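Local coordinates for protein CDP-glucose-4,6-dehydratase (Yersinia pseudotuberculosis, PDB 1RKX) that probably catalyses the NAD-dependent removal of water from CDP-D-glucose, as a 4,6-dehydratase of the extended short-chain dehydrogenase/reductase family, at residues 179-184 and 252-257. Numbering follows the deposited sequence.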
loop_
_atom_site.group_PDB
_atom_site.type_symbol
_atom_site.label_atom_id
_atom_site.label_comp_id
_atom_site.label_asym_id
_atom_site.label_seq_id
_atom_site.Cartn_x
_atom_site.Cartn_y
_atom_site.Cartn_z
ATOM N N ALA C 179 0.559 26.730 1.185
ATOM C CA ALA C 179 -0.112 27.552 2.182
ATOM C C ALA C 179 0.448 28.966 2.236
ATOM O O ALA C 179 -0.209 29.878 2.730
ATOM C CB ALA C 179 0.004 26.901 3.551
ATOM N N ASN C 180 1.664 29.149 1.733
ATOM C CA ASN C 180 2.294 30.465 1.746
ATOM C C ASN C 180 2.531 31.016 0.349
ATOM O O ASN C 180 3.296 31.963 0.176
ATOM C CB ASN C 180 3.632 30.403 2.486
ATOM C CG ASN C 180 3.472 30.074 3.955
ATOM O OD1 ASN C 180 4.452 30.021 4.700
ATOM N ND2 ASN C 180 2.234 29.851 4.383
ATOM N N TYR C 181 1.880 30.426 -0.647
ATOM C CA TYR C 181 2.054 30.868 -2.026
ATOM C C TYR C 181 1.851 32.373 -2.179
ATOM O O TYR C 181 2.562 33.030 -2.940
ATOM C CB TYR C 181 1.083 30.135 -2.947
ATOM C CG TYR C 181 1.255 30.503 -4.403
ATOM C CD1 TYR C 181 2.313 29.983 -5.156
ATOM C CD2 TYR C 181 0.372 31.391 -5.025
ATOM C CE1 TYR C 181 2.487 30.341 -6.494
ATOM C CE2 TYR C 181 0.536 31.756 -6.356
ATOM C CZ TYR C 181 1.594 31.229 -7.087
ATOM O OH TYR C 181 1.759 31.596 -8.406
ATOM N N GLY C 182 0.878 32.913 -1.451
ATOM C CA GLY C 182 0.598 34.334 -1.527
ATOM C C GLY C 182 1.788 35.192 -1.150
ATOM O O GLY C 182 1.793 36.392 -1.403
ATOM N N GLN C 183 2.805 34.579 -0.552
ATOM C CA GLN C 183 3.990 35.319 -0.141
ATOM C C GLN C 183 5.173 35.103 -1.085
ATOM O O GLN C 183 5.710 36.061 -1.639
ATOM C CB GLN C 183 4.383 34.920 1.281
ATOM C CG GLN C 183 3.203 34.789 2.232
ATOM C CD GLN C 183 3.631 34.503 3.660
ATOM O OE1 GLN C 183 4.488 33.652 3.905
ATOM N NE2 GLN C 183 3.029 35.207 4.613
ATOM N N HIS C 184 5.574 33.847 -1.272
ATOM C CA HIS C 184 6.706 33.533 -2.138
ATOM C C HIS C 184 6.347 33.467 -3.618
ATOM O O HIS C 184 7.156 33.822 -4.474
ATOM C CB HIS C 184 7.367 32.215 -1.692
ATOM C CG HIS C 184 6.446 31.034 -1.705
ATOM N ND1 HIS C 184 6.142 30.337 -2.855
ATOM C CD2 HIS C 184 5.765 30.422 -0.706
ATOM C CE1 HIS C 184 5.317 29.348 -2.564
ATOM N NE2 HIS C 184 5.072 29.377 -1.267
ATOM N N ASP C 252 -1.782 29.272 -12.773
ATOM C CA ASP C 252 -2.665 28.773 -11.723
ATOM C C ASP C 252 -2.017 28.648 -10.351
ATOM O O ASP C 252 -2.674 28.874 -9.336
ATOM C CB ASP C 252 -3.286 27.438 -12.140
ATOM C CG ASP C 252 -4.184 27.573 -13.357
ATOM O OD1 ASP C 252 -4.692 28.688 -13.593
ATOM O OD2 ASP C 252 -4.392 26.569 -14.070
ATOM N N GLY C 253 -0.743 28.272 -10.308
ATOM C CA GLY C 253 -0.066 28.182 -9.029
ATOM C C GLY C 253 0.212 26.829 -8.395
ATOM O O GLY C 253 0.415 25.819 -9.075
ATOM N N ALA C 254 0.220 26.834 -7.064
ATOM C CA ALA C 254 0.505 25.659 -6.244
ATOM C C ALA C 254 -0.344 24.427 -6.514
ATOM O O ALA C 254 0.056 23.310 -6.171
ATOM C CB ALA C 254 0.409 26.033 -4.769
ATOM N N GLU C 255 -1.515 24.620 -7.108
ATOM C CA GLU C 255 -2.396 23.503 -7.416
ATOM C C GLU C 255 -1.658 22.442 -8.233
ATOM O O GLU C 255 -1.984 21.257 -8.171
ATOM C CB GLU C 255 -3.621 24.002 -8.192
ATOM C CG GLU C 255 -4.435 22.902 -8.860
ATOM C CD GLU C 255 -5.705 23.422 -9.513
ATOM O OE1 GLU C 255 -5.644 24.471 -10.191
ATOM O OE2 GLU C 255 -6.763 22.776 -9.355
ATOM N N TYR C 256 -0.659 22.870 -8.991
ATOM C CA TYR C 256 0.092 21.942 -9.821
ATOM C C TYR C 256 1.495 21.629 -9.316
ATOM O O TYR C 256 2.260 20.948 -9.998
ATOM C CB TYR C 256 0.163 22.477 -11.251
ATOM C CG TYR C 256 -1.201 22.632 -11.882
ATOM C CD1 TYR C 256 -1.934 23.810 -11.729
ATOM C CD2 TYR C 256 -1.786 21.579 -12.583
ATOM C CE1 TYR C 256 -3.218 23.932 -12.259
ATOM C CE2 TYR C 256 -3.069 21.688 -13.116
ATOM C CZ TYR C 256 -3.780 22.866 -12.951
ATOM O OH TYR C 256 -5.049 22.970 -13.478
ATOM N N ALA C 257 1.824 22.115 -8.125
ATOM C CA ALA C 257 3.143 21.899 -7.531
ATOM C C ALA C 257 3.274 20.502 -6.916
ATOM O O ALA C 257 3.286 20.343 -5.694
ATOM C CB ALA C 257 3.421 22.979 -6.473
#
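With its CG turned trans to the backbone N (chi1 -177°), Tyr181 extends its ring out of the short helix 181-184 toward Gly253 and Ala254. The second torsion, 77°, sets the ring roughly crosswise to the side-chain stem, with one face turned to the backbone N of Ala254. Ala254 N lies off the ring centre, toward the rim, 4.2 Å from Tyr181 CE1. Nearer the CB end of the ring, Tyr181 CD1 is 4.4 Å from Ala254 CB, a loose apolar touch. The phenol end reaches further, and Tyr181 OH comes to 3.9 Å from Gly253 CA. Gly253 meets the ring obliquely.

Gly253 is where the chain leaves helix 236-251. Its phi is positive, 105°, and its CA lies 4.0 Å from Tyr181 CZ, so the ring packs directly on the backbone. The chain then makes a 3-10 turn at 254-256, with Tyr256 N bonded to Gly253 O at 3.1 Å, and runs into strand 259-261. In 179-184, Asn180 O accepts from both Gln183 N and His184 N, and Tyr181 CA sits over one face of the His184 ring, toward its rim.

The contact joins the two connections that lead into neighbouring parallel strands of the Rossmann sheet, 187-192 and 259-261. It lies away from the NAD site. No hydrogen bond crosses between the segments, and the phenol OH is bonded instead to Lys125 NZ. Van der Waals packing of one tyrosine on glycine and alanine thus joins the segments, while the bond to Lys125 probably helps fix the direction of the phenol end.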